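Local coordinates for hypothetical protein (Exiguobacterium sibiricum, PDB 2HKV) that is of unknown function but binds a nickel ion in a helical bundle of the DinB family and may be a metal-dependent enzyme, at residues Thr19-Ile24 against Arg85-Trp90; Val46-Ala51 against Glu80-Arg85; Ala51-Ala56 against Val123-His128; Ala56-Ala61 against Gln91-Arg96. All coordinates share one frame; numbering follows the deposited sequence.

Overall arrangement
The chain is all-alpha, with no strand, and the four contacts sample the packing of its four long helices, 4-26, 43-61, 82-98 and 114-138. Interaction 1 joins helices 4-26 and 82-98. Interactions 2 and 4, with centres about 16 Å apart, both join 43-61 to 82-98, and interaction 3 joins 43-61 to 114-138. Helix 43-61 thus supplies, in chain order, Val46-Ala51, Ala51-Ala56 and Ala56-Ala61, with Ala51 and Ala56 each shared by two contacts. Along the sequence interaction 2 is nested inside interaction 1 and interaction 4 inside interaction 3, while the other pairs alternate. Interactions 2 and 3 hold the three nickel-binding histidines; interactions 1 and 4 lie farther from the metal.

Interaction 1: Thr19-Ile24 against Arg85-Trp90; sequences TTRDLI and RLDQSW
Arg21 and Leu86 mark the closest backbone approach of two nearly antiparallel helices: the segments Thr19-Ile24 and Arg85-Trp90 run at 169° to each other, and CA of Arg21 lies 7.5 Å from CA of Leu86. The segment axes come no nearer than 10.9 Å, a gap that side chains must bridge.

The apolar part converges on a single methyl group. CD2 of Leu86 rests 3.7 Å from the backbone N of Arg21, with CG2 of Thr20 at 4.0 Å and CD1 of Ile24 at 4.2 Å from the same carbon, so it is met by Thr20 and Arg21 and, one turn on, by Ile24. Thr20 keeps its methyl toward this partner while its hydroxyl is hydrogen-bonded to Gly16 O within its own helix.

Beside the leucine runs a salt bridge. NE of Arg21 donates to OD1 of Asp87 over 3.1 Å with an N-H...O angle of 141°, using the syn lone pair of the carboxylate. The two flat groups stand almost perpendicular, and OD1 is tilted out of the guanidinium plane. A bend at chi3 (-63°) places NE for this bond.

Around the pair, Leu86 and Trp90 also pack on Val17 of helix 4-26, and Thr20 reaches Leu50 of helix 43-61 and Arg129 of helix 114-138, so the contact belongs to the interior where all four long helices meet.

Interaction 2: Val46-Ala51 against Glu80-Arg85; sequences VAVHLA and EQLVDR. With NI (nickel (II) ion), chain B.
Leu82 of helix 82-98 projects onto the face of helix 43-61 formed by Ala47, Val48 and Ala51. Its CB is directed at that helix, and CG stands anti to the carbonyl carbon (chi1 -82°). From there the two methyls divide the surface. CD1 meets CB of Ala47 at 3.8 Å. CD2 lies toward the C-terminal side, 3.8 Å from CA of Val48 and 3.8 Å from CB of Ala51, and it also touches CG2 of Val48 at 3.9 Å, where the two side chains cross at about a right angle.

This is core packing between two helices of the DinB four-helix bundle. The small side chain of Ala51 lets the backbones come close: CA of Ala51 is 5.7 Å from CA of Arg85, and their CB atoms are 4.1 Å apart. Two carbonyl oxygens, Ala51 O and Arg85 O, come near each other here, and Ser89 OG lies within hydrogen-bonding reach of both, with one proton to offer. The guanidinium of Arg85 finds its salt-bridge partner in Glu55.

His49 leaves the same helix in the direction away from Leu82, and its NE2 binds the nickel ion at 2.0 Å, alongside His124, His128 and two waters among the six donor atoms round the metal.

Interaction 3: Ala51-Ala56 against Val123-His128; sequences AVLLEA and VHLYHH. With NI (nickel (II) ion), chain B.
A methyl group of Leu53 sits squarely over a metal-binding imidazole: its CD2 lies 3.7 Å from the centroid of the His124 ring and only 5° off the ring normal, a CH-pi contact. The same carbon touches CD2 of His128 at 3.6 Å, approaching that second ring obliquely, so one leucine branch packs against two nickel ligands. The other branch turns to the backbone, with CD1 at 3.8 Å from N of Leu125 and 4.1 Å from its CB. Leu53 does this with CG held between the backbone N and the carbonyl carbon (chi1 69°), the crowded position in a helix. It occurs beside a kink, where the N atoms of Leu54 and Glu55 lack the usual bond to the residue four back, Glu55 N keeping a weak one to Val52 O.

The segments are antiparallel neighbours in the DinB bundle, running at 164°. His124 and His128, one helical turn apart, bind nickel through NE2, at 2.1 Å from His124 and 2.1 Å from His128; His49 of helix 43-61 supplies the third histidine of the site. The other ring nitrogen, ND1, is hydrogen-bonded to Asp57 OD2 in His124 and to Gln131 OE1 in His128, which should restrain the ring rotations from the second shell. Phe148 of the second subunit brings its ring against His124, and Ser130 of that subunit hydrogen-bonds to His127 O.

Interaction 4: Ala56-Ala61 against Gln91-Arg96; sequences ADLRIA and QYYQDR
Leu58 carries the apolar part of this contact by reaching between residues of helix 82-98. Its CB meets the edge of the Tyr92 ring at CE1, 4.0 Å away. Farther out, its CD1 touches CD2 of Tyr93 at 3.7 Å, the two side chains crossing at about a right angle, and CB of Arg96 at 3.6 Å.

A second group pairs guanidinium with phenol. The extended chain of Arg59 crosses Tyr92 so that the tyrosine OH lies over the face of the guanidinium, while NH2 of Arg59 comes within 3.5 Å of CE2 of Tyr92. The two planes are 39° apart, so this is neither a parallel stack nor a T-shape. Glu55, one turn earlier, holds NE of Arg59 in a salt bridge.

The side-chain hydrogen bonds made within these segments lie in helix 82-98. Gln91 NE2 donates to Asp95 OD1. NH1 of Arg96 donates to Tyr92 O over 2.9 Å at a bent N-H...O angle of 134°, and sits 3.2 Å above the centre of the Tyr92 ring. That carbonyl also accepts the backbone N of Arg96, from the opposite face of its plane. Arg96 NH1 thus lies over one face of the ring whose CE2 meets Arg59.

The segments are 45° apart, and their axes approach to 10.3 Å. With antiparallel partners elsewhere, this pair, running the same general way, fits the up-down-down-up four-helix bundle of DinB proteins.

Interaction 1: Thr19-Ile24 against Arg85-Trp90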
# COMPACT_ATOMS: atom_id res chain seq x y z
N THR A 19 8.25 10.20 -1.02
CA THR A 19 8.70 9.55 0.21
C THR A 19 9.62 8.39 -0.05
O THR A 19 10.60 8.24 0.66
CB THR A 19 7.54 9.13 1.10
OG1 THR A 19 6.64 8.26 0.39
CG2 THR A 19 6.76 10.41 1.65
N THR A 20 9.40 7.59 -1.09
CA THR A 20 10.33 6.54 -1.44
C THR A 20 11.70 7.08 -1.80
O THR A 20 12.73 6.51 -1.36
CB THR A 20 9.79 5.63 -2.55
OG1 THR A 20 8.58 5.04 -2.10
CG2 THR A 20 10.79 4.50 -2.93
N ARG A 21 11.71 8.17 -2.56
CA ARG A 21 12.95 8.83 -2.96
C ARG A 21 13.73 9.22 -1.70
O ARG A 21 14.93 8.99 -1.59
CB ARG A 21 12.67 10.04 -3.87
CG ARG A 21 13.82 10.50 -4.65
CD ARG A 21 13.54 11.86 -5.31
NE ARG A 21 12.43 11.75 -6.27
CZ ARG A 21 11.39 12.58 -6.36
NH1 ARG A 21 11.27 13.64 -5.56
NH2 ARG A 21 10.46 12.36 -7.28
N ASP A 22 13.02 9.78 -0.71
CA ASP A 22 13.68 10.21 0.52
C ASP A 22 14.25 9.02 1.27
O ASP A 22 15.39 9.08 1.77
CB ASP A 22 12.71 10.95 1.43
CG ASP A 22 12.28 12.30 0.86
OD1 ASP A 22 13.08 12.91 0.08
OD2 ASP A 22 11.15 12.75 1.20
N LEU A 23 13.49 7.92 1.30
CA LEU A 23 13.96 6.72 2.02
C LEU A 23 15.23 6.17 1.38
O LEU A 23 16.17 5.85 2.09
CB LEU A 23 12.89 5.61 2.09
CG LEU A 23 11.69 5.80 3.03
CD1 LEU A 23 10.68 4.65 2.83
CD2 LEU A 23 12.14 5.84 4.50
N ILE A 24 15.25 6.09 0.05
CA ILE A 24 16.39 5.57 -0.68
C ILE A 24 17.59 6.43 -0.35
O ILE A 24 18.65 5.88 -0.05
CB ILE A 24 16.10 5.48 -2.23
CG1 ILE A 24 15.08 4.36 -2.50
CG2 ILE A 24 17.40 5.26 -3.05
CD1 ILE A 24 14.52 4.33 -3.93
N ARG A 85 16.17 6.21 -11.61
CA ARG A 85 15.30 5.17 -12.12
C ARG A 85 13.86 5.27 -11.64
O ARG A 85 12.95 5.15 -12.43
CB ARG A 85 15.88 3.76 -11.79
CG ARG A 85 15.22 2.63 -12.58
CD ARG A 85 15.18 3.04 -14.04
NE ARG A 85 14.66 2.05 -14.95
CZ ARG A 85 13.41 2.00 -15.41
NH1 ARG A 85 12.47 2.91 -15.06
NH2 ARG A 85 13.11 1.00 -16.25
N LEU A 86 13.67 5.50 -10.36
CA LEU A 86 12.36 5.81 -9.80
C LEU A 86 11.68 7.00 -10.56
O LEU A 86 10.46 6.98 -10.91
CB LEU A 86 12.54 6.11 -8.31
CG LEU A 86 11.31 6.54 -7.48
CD1 LEU A 86 10.16 5.52 -7.59
CD2 LEU A 86 11.78 6.77 -6.02
N ASP A 87 12.46 8.04 -10.81
CA ASP A 87 11.94 9.22 -11.48
C ASP A 87 11.45 8.90 -12.88
O ASP A 87 10.41 9.43 -13.33
CB ASP A 87 13.02 10.31 -11.54
CG ASP A 87 13.32 10.95 -10.16
OD1 ASP A 87 12.74 10.54 -9.12
OD2 ASP A 87 14.15 11.89 -10.10
N GLN A 88 12.22 8.09 -13.59
CA GLN A 88 11.85 7.61 -14.90
C GLN A 88 10.56 6.81 -14.89
O GLN A 88 9.68 7.03 -15.73
CB GLN A 88 12.97 6.75 -15.42
CG GLN A 88 12.76 6.13 -16.76
CD GLN A 88 14.02 5.39 -17.25
OE1 GLN A 88 15.17 5.82 -17.00
NE2 GLN A 88 13.80 4.26 -17.94
N SER A 89 10.44 5.89 -13.92
CA SER A 89 9.22 5.09 -13.74
C SER A 89 8.01 5.98 -13.42
O SER A 89 6.92 5.78 -13.94
CB SER A 89 9.41 4.03 -12.64
OG SER A 89 10.50 3.20 -13.00
N TRP A 90 8.22 6.97 -12.57
CA TRP A 90 7.13 7.89 -12.18
C TRP A 90 6.66 8.70 -13.41
O TRP A 90 5.47 8.96 -13.58
CB TRP A 90 7.63 8.77 -11.03
CG TRP A 90 6.84 9.91 -10.65
CD1 TRP A 90 7.33 11.15 -10.41
CD2 TRP A 90 5.42 9.98 -10.39
NE1 TRP A 90 6.33 11.99 -10.03
CE2 TRP A 90 5.14 11.31 -10.03
CE3 TRP A 90 4.36 9.07 -10.46
CZ2 TRP A 90 3.86 11.75 -9.71
CZ3 TRP A 90 3.06 9.51 -10.14
CH2 TRP A 90 2.84 10.86 -9.79

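Interaction 2: Val46-Ala51 against Glu80-Arg85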
# COMPACT_ATOMS: atom_id res chain seq x y z
N VAL A 46 14.82 -4.81 -2.68
CA VAL A 46 13.56 -4.09 -2.46
C VAL A 46 13.57 -2.75 -3.18
O VAL A 46 12.62 -2.39 -3.85
CB VAL A 46 13.25 -3.88 -0.99
CG1 VAL A 46 11.84 -3.24 -0.81
CG2 VAL A 46 13.19 -5.21 -0.29
N ALA A 47 14.66 -1.99 -2.98
CA ALA A 47 14.83 -0.71 -3.62
C ALA A 47 14.76 -0.73 -5.12
O ALA A 47 14.11 0.12 -5.70
CB ALA A 47 16.13 0.00 -3.14
N VAL A 48 15.41 -1.69 -5.78
CA VAL A 48 15.33 -1.78 -7.23
C VAL A 48 13.88 -2.09 -7.71
O VAL A 48 13.42 -1.54 -8.72
CB VAL A 48 16.31 -2.86 -7.79
CG1 VAL A 48 16.14 -3.04 -9.30
CG2 VAL A 48 17.77 -2.52 -7.43
N HIS A 49 13.20 -3.00 -7.02
CA HIS A 49 11.82 -3.40 -7.39
C HIS A 49 10.94 -2.15 -7.27
O HIS A 49 10.17 -1.84 -8.17
CB HIS A 49 11.36 -4.56 -6.48
CG HIS A 49 9.95 -5.07 -6.70
ND1 HIS A 49 9.49 -5.50 -7.91
CD2 HIS A 49 8.95 -5.32 -5.81
CE1 HIS A 49 8.25 -5.97 -7.78
NE2 HIS A 49 7.87 -5.83 -6.52
N LEU A 50 11.08 -1.41 -6.17
CA LEU A 50 10.36 -0.12 -6.00
C LEU A 50 10.65 0.90 -7.13
O LEU A 50 9.74 1.58 -7.67
CB LEU A 50 10.73 0.49 -4.66
CG LEU A 50 9.93 0.15 -3.42
CD1 LEU A 50 10.78 0.50 -2.14
CD2 LEU A 50 8.55 0.87 -3.45
N ALA A 51 11.92 1.01 -7.49
CA ALA A 51 12.36 1.94 -8.53
C ALA A 51 11.71 1.64 -9.89
O ALA A 51 11.45 2.58 -10.65
CB ALA A 51 13.91 1.90 -8.67
N GLU A 80 23.56 3.93 -7.20
CA GLU A 80 23.64 5.36 -7.50
C GLU A 80 22.65 5.83 -8.57
O GLU A 80 22.44 7.02 -8.73
CB GLU A 80 25.09 5.74 -7.88
CG GLU A 80 25.64 5.03 -9.13
CD GLU A 80 26.47 3.76 -8.83
OE1 GLU A 80 26.12 2.97 -7.91
OE2 GLU A 80 27.47 3.54 -9.56
N GLN A 81 22.05 4.90 -9.31
CA GLN A 81 21.04 5.27 -10.32
C GLN A 81 19.59 5.08 -9.85
O GLN A 81 18.66 5.34 -10.59
CB GLN A 81 21.24 4.45 -11.58
CG GLN A 81 22.62 4.59 -12.19
CD GLN A 81 23.03 3.36 -12.99
OE1 GLN A 81 22.54 2.24 -12.77
NE2 GLN A 81 23.96 3.56 -13.92
N LEU A 82 19.42 4.62 -8.61
CA LEU A 82 18.09 4.24 -8.11
C LEU A 82 17.11 5.38 -8.15
O LEU A 82 15.99 5.20 -8.62
CB LEU A 82 18.17 3.64 -6.70
CG LEU A 82 18.54 2.16 -6.69
CD1 LEU A 82 18.76 1.70 -5.28
CD2 LEU A 82 17.42 1.35 -7.35
N VAL A 83 17.50 6.55 -7.66
CA VAL A 83 16.57 7.68 -7.67
C VAL A 83 16.23 8.04 -9.11
O VAL A 83 15.05 8.25 -9.43
CB VAL A 83 17.08 8.90 -6.89
CG1 VAL A 83 16.17 10.12 -7.15
CG2 VAL A 83 17.14 8.58 -5.42
N ASP A 84 17.24 8.13 -9.96
CA ASP A 84 17.04 8.45 -11.37
C ASP A 84 16.06 7.49 -11.99
O ASP A 84 15.22 7.89 -12.79
CB ASP A 84 18.35 8.38 -12.15
CG ASP A 84 19.27 9.58 -11.89
OD1 ASP A 84 18.81 10.56 -11.23
OD2 ASP A 84 20.44 9.55 -12.36
N ARG A 85 16.17 6.21 -11.61
CA ARG A 85 15.30 5.17 -12.12
C ARG A 85 13.86 5.27 -11.64
O ARG A 85 12.95 5.15 -12.43
CB ARG A 85 15.88 3.76 -11.79
CG ARG A 85 15.22 2.63 -12.58
CD ARG A 85 15.18 3.04 -14.04
NE ARG A 85 14.66 2.05 -14.95
CZ ARG A 85 13.41 2.00 -15.41
NH1 ARG A 85 12.47 2.91 -15.06
NH2 ARG A 85 13.11 1.00 -16.25
NI NI B . 6.21 -6.62 -5.74
O HOH W 1 7.39 -8.38 -4.97
O HOH W 2 5.83 -7.86 -7.36

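Interaction 3: Ala51-Ala56 against Val123-His128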
# COMPACT_ATOMS: atom_id res chain seq x y z
N ALA A 51 11.92 1.01 -7.49
CA ALA A 51 12.36 1.94 -8.53
C ALA A 51 11.71 1.64 -9.89
O ALA A 51 11.45 2.58 -10.65
CB ALA A 51 13.91 1.90 -8.67
N VAL A 52 11.49 0.36 -10.22
CA VAL A 52 10.97 -0.01 -11.54
C VAL A 52 9.48 -0.36 -11.58
O VAL A 52 8.87 -0.38 -12.67
CB VAL A 52 11.76 -1.16 -12.20
CG1 VAL A 52 13.24 -0.87 -12.19
CG2 VAL A 52 11.46 -2.47 -11.47
N LEU A 53 8.83 -0.59 -10.44
CA LEU A 53 7.56 -1.27 -10.55
C LEU A 53 6.44 -0.44 -11.21
O LEU A 53 5.48 -1.02 -11.75
CB LEU A 53 7.10 -1.87 -9.21
CG LEU A 53 6.68 -0.98 -8.04
CD1 LEU A 53 5.23 -0.31 -8.17
CD2 LEU A 53 6.75 -1.87 -6.77
N LEU A 54 6.50 0.89 -11.11
CA LEU A 54 5.39 1.69 -11.67
C LEU A 54 5.36 1.51 -13.18
O LEU A 54 4.29 1.53 -13.77
CB LEU A 54 5.48 3.17 -11.29
CG LEU A 54 5.17 3.59 -9.86
CD1 LEU A 54 5.38 5.12 -9.74
CD2 LEU A 54 3.74 3.20 -9.45
N GLU A 55 6.52 1.29 -13.80
CA GLU A 55 6.61 1.07 -15.26
C GLU A 55 6.38 -0.40 -15.58
O GLU A 55 5.61 -0.73 -16.48
CB GLU A 55 7.94 1.60 -15.77
CG GLU A 55 8.27 1.30 -17.18
CD GLU A 55 9.51 2.02 -17.69
OE1 GLU A 55 10.05 2.93 -17.02
OE2 GLU A 55 9.97 1.65 -18.81
N ALA A 56 7.02 -1.29 -14.81
CA ALA A 56 6.89 -2.73 -14.97
C ALA A 56 5.44 -3.12 -14.98
O ALA A 56 4.96 -3.79 -15.90
CB ALA A 56 7.71 -3.54 -13.85
N VAL A 123 -1.10 0.66 -5.21
CA VAL A 123 -1.08 -0.15 -4.00
C VAL A 123 0.13 -1.05 -3.93
O VAL A 123 0.62 -1.32 -2.86
CB VAL A 123 -2.42 -0.96 -3.78
CG1 VAL A 123 -3.59 0.00 -3.65
CG2 VAL A 123 -2.69 -1.99 -4.88
N HIS A 124 0.64 -1.51 -5.08
CA HIS A 124 1.91 -2.24 -5.10
C HIS A 124 3.11 -1.38 -4.63
O HIS A 124 3.92 -1.80 -3.80
CB HIS A 124 2.09 -2.79 -6.54
CG HIS A 124 3.20 -3.75 -6.68
ND1 HIS A 124 3.71 -4.09 -7.90
CD2 HIS A 124 3.91 -4.43 -5.76
CE1 HIS A 124 4.69 -4.95 -7.73
NE2 HIS A 124 4.81 -5.17 -6.44
N LEU A 125 3.11 -0.12 -5.02
CA LEU A 125 4.09 0.83 -4.55
C LEU A 125 4.06 1.03 -3.01
O LEU A 125 5.11 0.94 -2.33
CB LEU A 125 3.95 2.20 -5.26
CG LEU A 125 5.03 3.23 -4.92
CD1 LEU A 125 6.34 2.91 -5.63
CD2 LEU A 125 4.51 4.66 -5.27
N TYR A 126 2.89 1.22 -2.46
CA TYR A 126 2.70 1.40 -1.01
C TYR A 126 3.02 0.12 -0.27
O TYR A 126 3.60 0.18 0.79
CB TYR A 126 1.28 1.92 -0.71
CG TYR A 126 1.20 3.45 -0.80
CD1 TYR A 126 1.01 4.08 -2.04
CD2 TYR A 126 1.24 4.23 0.33
CE1 TYR A 126 0.97 5.45 -2.18
CE2 TYR A 126 1.17 5.61 0.23
CZ TYR A 126 0.98 6.21 -1.01
OH TYR A 126 0.90 7.58 -1.08
N HIS A 127 2.73 -1.05 -0.84
CA HIS A 127 3.16 -2.34 -0.26
C HIS A 127 4.69 -2.38 -0.04
O HIS A 127 5.18 -2.70 1.03
CB HIS A 127 2.69 -3.49 -1.17
CG HIS A 127 3.20 -4.86 -0.79
ND1 HIS A 127 2.65 -5.60 0.23
CD2 HIS A 127 4.24 -5.58 -1.27
CE1 HIS A 127 3.30 -6.75 0.34
NE2 HIS A 127 4.28 -6.77 -0.55
N HIS A 128 5.45 -2.08 -1.09
CA HIS A 128 6.87 -2.17 -0.96
C HIS A 128 7.52 -0.98 -0.29
O HIS A 128 8.59 -1.17 0.31
CB HIS A 128 7.56 -2.47 -2.29
CG HIS A 128 7.25 -3.81 -2.84
ND1 HIS A 128 7.66 -4.98 -2.23
CD2 HIS A 128 6.62 -4.18 -3.97
CE1 HIS A 128 7.29 -6.00 -2.99
NE2 HIS A 128 6.59 -5.55 -4.02
NI NI B . 6.21 -6.62 -5.74
O HOH W 1 7.39 -8.38 -4.97
O HOH W 2 5.83 -7.86 -7.36

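Interaction 4: Ala56-Ala61 against Gln91-Arg96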
# COMPACT_ATOMS: atom_id res chain seq x y z
N ALA A 56 7.02 -1.29 -14.81
CA ALA A 56 6.89 -2.73 -14.97
C ALA A 56 5.44 -3.12 -14.98
O ALA A 56 4.96 -3.79 -15.90
CB ALA A 56 7.71 -3.54 -13.85
N ASP A 57 4.68 -2.67 -13.98
CA ASP A 57 3.31 -3.11 -13.90
C ASP A 57 2.51 -2.64 -15.10
O ASP A 57 1.62 -3.34 -15.55
CB ASP A 57 2.63 -2.64 -12.61
CG ASP A 57 3.14 -3.38 -11.35
OD1 ASP A 57 4.19 -4.12 -11.37
OD2 ASP A 57 2.50 -3.21 -10.27
N LEU A 58 2.78 -1.45 -15.60
CA LEU A 58 1.99 -0.93 -16.70
C LEU A 58 2.37 -1.59 -18.01
O LEU A 58 1.52 -1.75 -18.87
CB LEU A 58 2.07 0.60 -16.79
CG LEU A 58 1.35 1.36 -15.65
CD1 LEU A 58 1.38 2.83 -15.92
CD2 LEU A 58 -0.06 0.90 -15.47
N ARG A 59 3.64 -1.99 -18.15
CA ARG A 59 4.08 -2.78 -19.29
C ARG A 59 3.43 -4.16 -19.29
O ARG A 59 2.95 -4.64 -20.35
CB ARG A 59 5.61 -2.92 -19.25
CG ARG A 59 6.34 -1.64 -19.62
CD ARG A 59 7.86 -1.77 -19.85
NE ARG A 59 8.39 -0.47 -20.26
CZ ARG A 59 8.55 -0.07 -21.51
NH1 ARG A 59 8.30 -0.87 -22.53
NH2 ARG A 59 8.99 1.17 -21.75
N ILE A 60 3.47 -4.83 -18.14
CA ILE A 60 2.72 -6.06 -17.95
C ILE A 60 1.26 -5.88 -18.39
O ILE A 60 0.71 -6.78 -19.04
CB ILE A 60 2.82 -6.57 -16.49
CG1 ILE A 60 4.22 -7.17 -16.25
CG2 ILE A 60 1.69 -7.56 -16.14
CD1 ILE A 60 4.70 -7.05 -14.77
N ALA A 61 0.66 -4.75 -18.01
CA ALA A 61 -0.76 -4.38 -18.28
C ALA A 61 -1.08 -4.23 -19.78
O ALA A 61 -2.19 -4.55 -20.24
CB ALA A 61 -1.14 -3.07 -17.53
N GLN A 91 7.59 9.09 -14.27
CA GLN A 91 7.24 9.82 -15.50
C GLN A 91 6.42 8.94 -16.44
O GLN A 91 5.46 9.39 -17.07
CB GLN A 91 8.50 10.31 -16.21
CG GLN A 91 8.20 11.26 -17.36
CD GLN A 91 7.44 12.49 -16.87
OE1 GLN A 91 7.92 13.21 -15.98
NE2 GLN A 91 6.25 12.70 -17.42
N TYR A 92 6.81 7.67 -16.53
CA TYR A 92 6.13 6.74 -17.40
C TYR A 92 4.69 6.59 -16.92
O TYR A 92 3.73 6.62 -17.74
CB TYR A 92 6.84 5.38 -17.33
CG TYR A 92 6.33 4.36 -18.31
CD1 TYR A 92 5.20 3.62 -18.02
CD2 TYR A 92 6.98 4.14 -19.52
CE1 TYR A 92 4.71 2.67 -18.90
CE2 TYR A 92 6.51 3.17 -20.41
CZ TYR A 92 5.37 2.44 -20.09
OH TYR A 92 4.87 1.50 -20.94
N TYR A 93 4.57 6.41 -15.61
CA TYR A 93 3.26 6.27 -14.97
C TYR A 93 2.40 7.53 -15.23
O TYR A 93 1.23 7.43 -15.57
CB TYR A 93 3.43 6.00 -13.48
CG TYR A 93 2.11 5.76 -12.70
CD1 TYR A 93 1.40 6.81 -12.12
CD2 TYR A 93 1.59 4.47 -12.56
CE1 TYR A 93 0.24 6.58 -11.41
CE2 TYR A 93 0.41 4.23 -11.84
CZ TYR A 93 -0.27 5.30 -11.28
OH TYR A 93 -1.44 5.08 -10.60
N GLN A 94 2.98 8.70 -15.03
CA GLN A 94 2.21 9.93 -15.20
C GLN A 94 1.71 10.06 -16.62
O GLN A 94 0.59 10.52 -16.86
CB GLN A 94 3.04 11.15 -14.86
CG GLN A 94 3.31 11.32 -13.40
CD GLN A 94 4.15 12.54 -13.15
OE1 GLN A 94 5.37 12.45 -12.92
NE2 GLN A 94 3.53 13.70 -13.25
N ASP A 95 2.52 9.64 -17.58
CA ASP A 95 2.08 9.75 -18.96
C ASP A 95 0.92 8.81 -19.27
O ASP A 95 -0.01 9.17 -19.98
CB ASP A 95 3.25 9.41 -19.88
CG ASP A 95 4.39 10.43 -19.79
OD1 ASP A 95 4.23 11.51 -19.15
OD2 ASP A 95 5.47 10.13 -20.38
N ARG A 96 0.98 7.59 -18.73
CA ARG A 96 -0.11 6.62 -18.90
C ARG A 96 -1.37 7.08 -18.13
O ARG A 96 -2.53 6.86 -18.55
CB ARG A 96 0.32 5.21 -18.47
CG ARG A 96 1.44 4.59 -19.34
CD ARG A 96 1.50 5.18 -20.72
NE ARG A 96 2.61 4.69 -21.54
CZ ARG A 96 3.89 5.07 -21.45
NH1 ARG A 96 4.32 5.91 -20.52
NH2 ARG A 96 4.77 4.56 -22.31